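Local coordinates for protein microbial serine proteinases; subtilisin (Bacillus subtilis, PDB 2GKO) that hydrolyses peptide bonds as a cold-adapted serine protease of the subtilisin family, loaded with calcium ions, at the calcium ion site and the phenylmethanesulfonic acid site. Sequence-based numbering; all coordinates share one arbitrary frame.

Contact 2 is the active site, with a sulfonyl adduct on the nucleophile; contacts 1 and 3 are calcium sites in peripheral loops. The C-alpha centres of contacts 1 and 3 lie about 11 Å apart, while that of contact 2 is about 22 Å from contact 1 and 20 Å from contact 3. Asp297 belongs to both calcium sites: its chain neighbours Gly296 and Asp298 bind the ion of contact 3, and its carboxylate reaches a water on the ion of contact 1. This water links the 213-223 loop to the C-terminal loop; distance from the active site suggests that both ions serve stability.

Contact 1: the calcium ion site. Residues 213-214, 216, 218-220, 223, 297. With CA (calcium ion), chain B.
A calcium-binding loop of the subtilase fold, residues 213 to 223, wraps a near-octahedral ion with carbonyl, carboxamide and carboxylate oxygens. The backbone carbonyls Thr213 O (2.2 Å from CA) and Val218 O take opposite poles. Across a second axis the carboxylates face each other: Asp216 OD1 lies 2.4 Å from CA and Asp223 OD1 binds from the far side, while Asp216 OD2, at 3.2 Å from CA, is at most a loose contact. Gln220 sets its carboxamide OE1 opposite a water, its chain bent at chi2 (91°) so that the amide turns back to the metal. The same bend lets Gln220 NE2 donate to Asp216 OD2 (3.0 Å), nearly in its own amide plane and on the syn lone pair, fixing both flat groups. Asp223, with CG beside the backbone N, is held at both oxygens. Thr213 OG1 meets the syn lone pair of Asp223 OD2 at 2.6 Å, and Gln220 N gives Asp223 OD1 an almost straight bond (2.9 Å, 177° at H) from above the carboxylate plane. The positive ion probably favours ionised forms of both aspartates. The bound water, 2.4 Å from CA, is also 2.6 Å from Asp297 OD1, a second-shell carboxylate. The site runs from the end of 3-10 helix 211-213 to just before strand 226-229, on the protein periphery, where the Asp297 water link joins this loop to the chain beyond helix 271-283.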
loop_
_atom_site.group_PDB
_atom_site.type_symbol
_atom_site.label_atom_id
_atom_site.label_comp_id
_atom_site.label_asym_id
_atom_site.label_seq_id
_atom_site.Cartn_x
_atom_site.Cartn_y
_atom_site.Cartn_z
ATOM N N THR A 213 -23.628 -0.585 1.053
ATOM C CA THR A 213 -22.964 -1.819 0.612
ATOM C C THR A 213 -22.084 -2.421 1.684
ATOM O O THR A 213 -21.382 -3.395 1.425
ATOM C CB THR A 213 -22.129 -1.585 -0.653
ATOM O OG1 THR A 213 -21.185 -0.529 -0.426
ATOM C CG2 THR A 213 -22.968 -1.116 -1.815
ATOM N N ALA A 214 -22.145 -1.882 2.890
ATOM C CA ALA A 214 -21.284 -2.329 3.986
ATOM C C ALA A 214 -21.934 -3.476 4.772
ATOM O O ALA A 214 -23.130 -3.693 4.670
ATOM C CB ALA A 214 -20.977 -1.164 4.907
ATOM N N ASP A 216 -21.449 -6.804 4.656
ATOM C CA ASP A 216 -21.722 -8.089 3.988
ATOM C C ASP A 216 -20.483 -8.971 3.753
ATOM O O ASP A 216 -20.602 -10.118 3.286
ATOM C CB ASP A 216 -22.505 -7.876 2.695
ATOM C CG ASP A 216 -21.770 -7.038 1.684
ATOM O OD1 ASP A 216 -20.736 -6.449 2.048
ATOM O OD2 ASP A 216 -22.154 -6.885 0.500
ATOM N N VAL A 218 -18.375 -8.709 1.516
ATOM C CA VAL A 218 -18.224 -8.871 0.079
ATOM C C VAL A 218 -17.910 -7.496 -0.492
ATOM O O VAL A 218 -18.652 -6.546 -0.248
ATOM C CB VAL A 218 -19.526 -9.400 -0.572
ATOM C CG1 VAL A 218 -19.430 -9.388 -2.070
ATOM C CG2 VAL A 218 -19.850 -10.805 -0.053
ATOM N N ILE A 219 -16.824 -7.377 -1.243
ATOM C CA ILE A 219 -16.391 -6.068 -1.736
ATOM C C ILE A 219 -17.093 -5.682 -3.025
ATOM O O ILE A 219 -16.985 -6.369 -4.041
ATOM C CB ILE A 219 -14.858 -6.034 -1.944
ATOM C CG1 ILE A 219 -14.127 -6.320 -0.629
ATOM C CG2 ILE A 219 -14.427 -4.721 -2.639
ATOM C CD1 ILE A 219 -14.290 -5.270 0.462
ATOM N N GLN A 220 -17.800 -4.553 -2.958
ATOM C CA GLN A 220 -18.328 -3.867 -4.111
ATOM C C GLN A 220 -17.579 -2.559 -4.281
ATOM O O GLN A 220 -16.857 -2.135 -3.379
ATOM C CB GLN A 220 -19.830 -3.564 -3.920
ATOM C CG GLN A 220 -20.721 -4.812 -3.830
ATOM C CD GLN A 220 -20.939 -5.349 -2.428
ATOM O OE1 GLN A 220 -20.794 -4.647 -1.443
ATOM N NE2 GLN A 220 -21.320 -6.627 -2.341
ATOM N N ASP A 223 -16.439 0.218 -1.296
ATOM C CA ASP A 223 -16.154 -0.379 0.007
ATOM C C ASP A 223 -14.695 -0.259 0.407
ATOM O O ASP A 223 -13.797 -0.516 -0.402
ATOM C CB ASP A 223 -16.459 -1.879 -0.007
ATOM C CG ASP A 223 -17.920 -2.174 -0.095
ATOM O OD1 ASP A 223 -18.249 -3.350 -0.395
ATOM O OD2 ASP A 223 -18.792 -1.299 0.117
ATOM N N ASP A 297 -18.057 -6.070 9.420
ATOM C CA ASP A 297 -17.562 -5.352 8.256
ATOM C C ASP A 297 -18.190 -3.952 8.284
ATOM O O ASP A 297 -19.412 -3.830 8.213
ATOM C CB ASP A 297 -17.972 -6.140 7.013
ATOM C CG ASP A 297 -17.728 -5.409 5.735
ATOM O OD1 ASP A 297 -18.407 -5.761 4.760
ATOM O OD2 ASP A 297 -16.888 -4.470 5.623
HETATM CA CA CA B . -19.807 -4.769 0.613
HETATM O O HOH W 1 -18.250 -4.504 2.439
#

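Contact 2: the phenylmethanesulfonic acid site. Residues 71, 138-139, 165, 168, 245-250. With PMS (phenylmethanesulfonic acid), chain C.
Gly247 runs extended into the first turn of helix 248-265, so that the backbone N of Ser249 points into the oxyanion hole. This is the Gly-Thr-Ser-Met motif of subtilases, and Ser249 is the nucleophile: its OG, beside the backbone N (chi1 -79°), is joined to PMS S at 1.7 Å. The ligand, poorly ordered, is the sulfonyl adduct that the inhibitor PMSF leaves on serine. Sulfonyl O1S takes the place expected for a substrate's oxyanion, gripped by Ser249 N at 2.9 Å and by Asn168 ND2 at 2.9 Å, the latter with O1S tilted 30° from the amide plane. The helix start probably adds positive potential there. Thr248 fixes the rotation of the Asn168 amide: its N meets OD1 on an in-plane lone pair (2.9 Å), and its OG1 comes to the same oxygen from above the carbonyl plane at 2.8 Å. An alanine in place of Asn168 would lose the ND2 donor to O1S and would probably weaken stabilisation of the oxyanion. The PMS phenyl ring stacks on one face of the catalytic His71 ring with the planes 28° apart, PMS C5 sitting over the imidazole centre and 3.3 Å from His71 CG. Further round this phenyl, Ile245 CD1 touches PMS C4 at 3.6 Å and the bent chain of Met250 brings CE to C5. Behind the nucleophile, Ser138 OG donates to an in-plane lone pair of Ser249 O (2.7 Å).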
loop_
_atom_site.group_PDB
_atom_site.type_symbol
_atom_site.label_atom_id
_atom_site.label_comp_id
_atom_site.label_asym_id
_atom_site.label_seq_id
_atom_site.Cartn_x
_atom_site.Cartn_y
_atom_site.Cartn_z
ATOM N N HIS A 71 7.279 11.132 -0.651
ATOM C CA HIS A 71 6.154 10.191 -0.512
ATOM C C HIS A 71 6.480 8.789 -0.996
ATOM O O HIS A 71 6.205 7.813 -0.325
ATOM C CB HIS A 71 4.948 10.660 -1.318
ATOM C CG HIS A 71 4.358 11.947 -0.868
ATOM N ND1 HIS A 71 3.223 12.477 -1.450
ATOM C CD2 HIS A 71 4.712 12.804 0.116
ATOM C CE1 HIS A 71 2.915 13.615 -0.848
ATOM N NE2 HIS A 71 3.809 13.838 0.099
ATOM N N SER A 138 -0.582 4.753 -3.410
ATOM C CA SER A 138 -0.823 5.615 -2.272
ATOM C C SER A 138 -1.210 6.990 -2.785
ATOM O O SER A 138 -0.478 7.973 -2.657
ATOM C CB SER A 138 0.408 5.646 -1.371
ATOM O OG SER A 138 0.503 4.454 -0.634
ATOM N N LEU A 139 -2.377 7.027 -3.423
ATOM C CA LEU A 139 -2.836 8.232 -4.079
ATOM C C LEU A 139 -4.329 8.098 -4.236
ATOM O O LEU A 139 -4.892 7.009 -4.173
ATOM C CB LEU A 139 -2.111 8.433 -5.414
ATOM C CG LEU A 139 -2.199 7.330 -6.463
ATOM C CD1 LEU A 139 -3.469 7.471 -7.281
ATOM C CD2 LEU A 139 -0.973 7.328 -7.387
ATOM N N ALA A 165 -4.599 3.398 -1.201
ATOM C CA ALA A 165 -5.099 4.202 -0.113
ATOM C C ALA A 165 -6.616 4.390 -0.221
ATOM O O ALA A 165 -7.134 4.670 -1.297
ATOM C CB ALA A 165 -4.434 5.548 -0.151
ATOM N N ASN A 168 -7.986 10.349 2.338
ATOM C CA ASN A 168 -7.833 11.119 3.571
ATOM C C ASN A 168 -8.969 12.133 3.762
ATOM O O ASN A 168 -8.737 13.199 4.315
ATOM C CB ASN A 168 -6.508 11.867 3.555
ATOM C CG ASN A 168 -5.303 10.959 3.541
ATOM O OD1 ASN A 168 -5.399 9.771 3.819
ATOM N ND2 ASN A 168 -4.152 11.536 3.256
ATOM N N ILE A 245 5.094 10.723 8.962
ATOM C CA ILE A 245 3.888 11.343 8.417
ATOM C C ILE A 245 2.668 10.441 8.595
ATOM O O ILE A 245 2.796 9.271 8.927
ATOM C CB ILE A 245 4.081 11.707 6.909
ATOM C CG1 ILE A 245 4.588 10.513 6.086
ATOM C CG2 ILE A 245 4.976 12.920 6.775
ATOM C CD1 ILE A 245 4.566 10.755 4.577
ATOM N N SER A 246 1.484 10.991 8.328
ATOM C CA SER A 246 0.218 10.281 8.476
ATOM C C SER A 246 -0.592 10.352 7.194
ATOM O O SER A 246 -0.677 11.406 6.587
ATOM C CB SER A 246 -0.642 10.916 9.558
ATOM O OG SER A 246 0.030 10.944 10.787
ATOM N N GLY A 247 -1.241 9.257 6.842
ATOM C CA GLY A 247 -2.128 9.220 5.694
ATOM C C GLY A 247 -2.552 7.814 5.388
ATOM O O GLY A 247 -1.891 6.859 5.787
ATOM N N THR A 248 -3.647 7.654 4.658
ATOM C CA THR A 248 -3.964 6.310 4.154
ATOM C C THR A 248 -2.879 5.868 3.163
ATOM O O THR A 248 -2.723 4.691 2.915
ATOM C CB THR A 248 -5.357 6.226 3.506
ATOM O OG1 THR A 248 -5.526 7.252 2.515
ATOM C CG2 THR A 248 -6.450 6.416 4.553
ATOM N N SER A 249 -2.109 6.822 2.645
ATOM C CA SER A 249 -0.908 6.530 1.848
ATOM C C SER A 249 0.109 5.698 2.597
ATOM O O SER A 249 0.896 5.003 1.960
ATOM C CB SER A 249 -0.207 7.817 1.429
ATOM O OG SER A 249 -0.892 8.383 0.326
ATOM N N MET A 250 0.126 5.837 3.928
ATOM C CA MET A 250 1.054 5.106 4.795
ATOM C C MET A 250 0.525 3.711 5.118
ATOM O O MET A 250 1.303 2.766 5.305
ATOM C CB MET A 250 1.283 5.883 6.100
ATOM C CG MET A 250 2.206 7.109 5.989
ATOM S SD MET A 250 1.660 8.449 4.851
ATOM C CE MET A 250 2.655 8.066 3.398
HETATM C C PMS C . -1.410 10.788 -0.049
HETATM S S PMS C . -2.239 9.421 0.465
HETATM C C1 PMS C . -0.257 11.186 0.864
HETATM C C2 PMS C . -0.454 12.080 1.915
HETATM C C3 PMS C . 0.612 12.462 2.736
HETATM C C4 PMS C . 1.884 11.974 2.472
HETATM C C5 PMS C . 2.102 11.111 1.403
HETATM C C6 PMS C . 1.030 10.729 0.601
HETATM O O2S PMS C . -3.394 9.281 -0.394
HETATM O O1S PMS C . -2.453 9.597 1.899
#

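Contact 3: the calcium ion site. Residues 286-288, 294-298, 300-302. With CA (calcium ion), chain D.
Metal bonds define this subtilase calcium site, in a C-terminal loop after helix 271-283, where a near-octahedral ion pairs its ligands across three axes. Carboxylates face each other on one: Asp286 OD1 and Asp298 OD2, the latter 2.3 Å from CA. Carbonyls Ile287 O and Gly296 O share another, and Gly294 O stands opposite a water 2.4 Å from CA. Each carboxylate binds through one oxygen and is steadied by hydrogen bonds. Asp286, its CG anti to the backbone N (chi1 -168°), turns OD2 away from the metal, where Gly296 N meets its syn lone pair at 2.7 Å. Asp298 puts CG in the crowded position between N and the carbonyl carbon (chi1 60°), which points OD2 at the ion and leaves OD1 towards Ser301. The ligating Asp298 OD2 also accepts from Gly294 N at 3.1 Å, well above the carboxylate plane (66°). Asp298 OD1 is held by Ser301 twice, N arriving nearly along the C-O axis at 2.9 Å and OG from above the plane at 2.7 Å. The ligand water is held in turn by second-shell groups: the same Ser301 OG lies 2.7 Å from the water oxygen, and Ile287 N and Gly302 O fasten it to the backbone.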
loop_
_atom_site.group_PDB
_atom_site.type_symbol
_atom_site.label_atom_id
_atom_site.label_comp_id
_atom_site.label_asym_id
_atom_site.label_seq_id
_atom_site.Cartn_x
_atom_site.Cartn_y
_atom_site.Cartn_z
ATOM N N ASP A 286 -11.283 -8.080 13.597
ATOM C CA ASP A 286 -12.341 -7.082 13.516
ATOM C C ASP A 286 -11.927 -5.798 14.231
ATOM O O ASP A 286 -11.543 -5.825 15.395
ATOM C CB ASP A 286 -13.575 -7.688 14.201
ATOM C CG ASP A 286 -14.831 -6.911 13.959
ATOM O OD1 ASP A 286 -14.784 -5.804 13.365
ATOM O OD2 ASP A 286 -15.939 -7.345 14.339
ATOM N N ILE A 287 -11.944 -4.677 13.505
ATOM C CA ILE A 287 -11.655 -3.384 14.081
ATOM C C ILE A 287 -12.953 -2.806 14.624
ATOM O O ILE A 287 -13.968 -2.802 13.940
ATOM C CB ILE A 287 -10.996 -2.446 13.014
ATOM C CG1 ILE A 287 -9.570 -2.934 12.696
ATOM C CG2 ILE A 287 -11.020 -0.973 13.478
ATOM C CD1 ILE A 287 -8.547 -2.755 13.816
ATOM N N LEU A 288 -12.899 -2.304 15.847
ATOM C CA LEU A 288 -14.107 -1.944 16.583
ATOM C C LEU A 288 -14.143 -0.499 17.033
ATOM O O LEU A 288 -15.051 -0.104 17.758
ATOM C CB LEU A 288 -14.226 -2.848 17.833
ATOM C CG LEU A 288 -14.357 -4.335 17.557
ATOM C CD1 LEU A 288 -14.284 -5.098 18.894
ATOM C CD2 LEU A 288 -15.639 -4.629 16.844
ATOM N N GLY A 294 -17.524 -0.591 13.981
ATOM C CA GLY A 294 -18.234 -1.423 14.940
ATOM C C GLY A 294 -18.037 -2.883 14.627
ATOM O O GLY A 294 -17.158 -3.284 13.877
ATOM N N SER A 295 -18.885 -3.707 15.222
ATOM C CA SER A 295 -18.801 -5.134 15.000
ATOM C C SER A 295 -18.984 -5.461 13.535
ATOM O O SER A 295 -19.856 -4.914 12.865
ATOM C CB SER A 295 -19.847 -5.854 15.860
ATOM O OG SER A 295 -19.637 -5.512 17.224
ATOM N N GLY A 296 -18.139 -6.360 13.040
ATOM C CA GLY A 296 -18.203 -6.811 11.679
ATOM C C GLY A 296 -17.614 -5.866 10.644
ATOM O O GLY A 296 -16.787 -4.996 10.938
ATOM N N ASP A 297 -18.057 -6.070 9.420
ATOM C CA ASP A 297 -17.562 -5.352 8.256
ATOM C C ASP A 297 -18.190 -3.952 8.284
ATOM O O ASP A 297 -19.412 -3.830 8.213
ATOM C CB ASP A 297 -17.972 -6.140 7.013
ATOM C CG ASP A 297 -17.728 -5.409 5.735
ATOM O OD1 ASP A 297 -18.407 -5.761 4.760
ATOM O OD2 ASP A 297 -16.888 -4.470 5.623
ATOM N N ASP A 298 -17.364 -2.909 8.405
ATOM C CA ASP A 298 -17.887 -1.543 8.550
ATOM C C ASP A 298 -17.209 -0.569 7.598
ATOM O O ASP A 298 -16.199 -0.882 6.966
ATOM C CB ASP A 298 -17.828 -1.080 10.010
ATOM C CG ASP A 298 -16.437 -1.065 10.563
ATOM O OD1 ASP A 298 -15.630 -0.277 10.043
ATOM O OD2 ASP A 298 -16.043 -1.758 11.520
ATOM N N ALA A 300 -15.646 2.188 8.144
ATOM C CA ALA A 300 -14.409 2.788 8.631
ATOM C C ALA A 300 -13.192 1.922 8.365
ATOM O O ALA A 300 -12.139 2.419 7.972
ATOM C CB ALA A 300 -14.507 3.069 10.091
ATOM N N SER A 301 -13.358 0.620 8.562
ATOM C CA SER A 301 -12.240 -0.306 8.629
ATOM C C SER A 301 -12.366 -1.516 7.702
ATOM O O SER A 301 -11.465 -2.341 7.674
ATOM C CB SER A 301 -12.057 -0.768 10.068
ATOM O OG SER A 301 -13.204 -1.474 10.527
ATOM N N GLY A 302 -13.441 -1.597 6.919
ATOM C CA GLY A 302 -13.725 -2.774 6.127
ATOM C C GLY A 302 -13.784 -4.014 7.019
ATOM O O GLY A 302 -14.368 -3.976 8.109
HETATM CA CA CA D . -15.484 -3.800 12.455
HETATM O O HOH W 2 -13.616 -4.069 10.915
#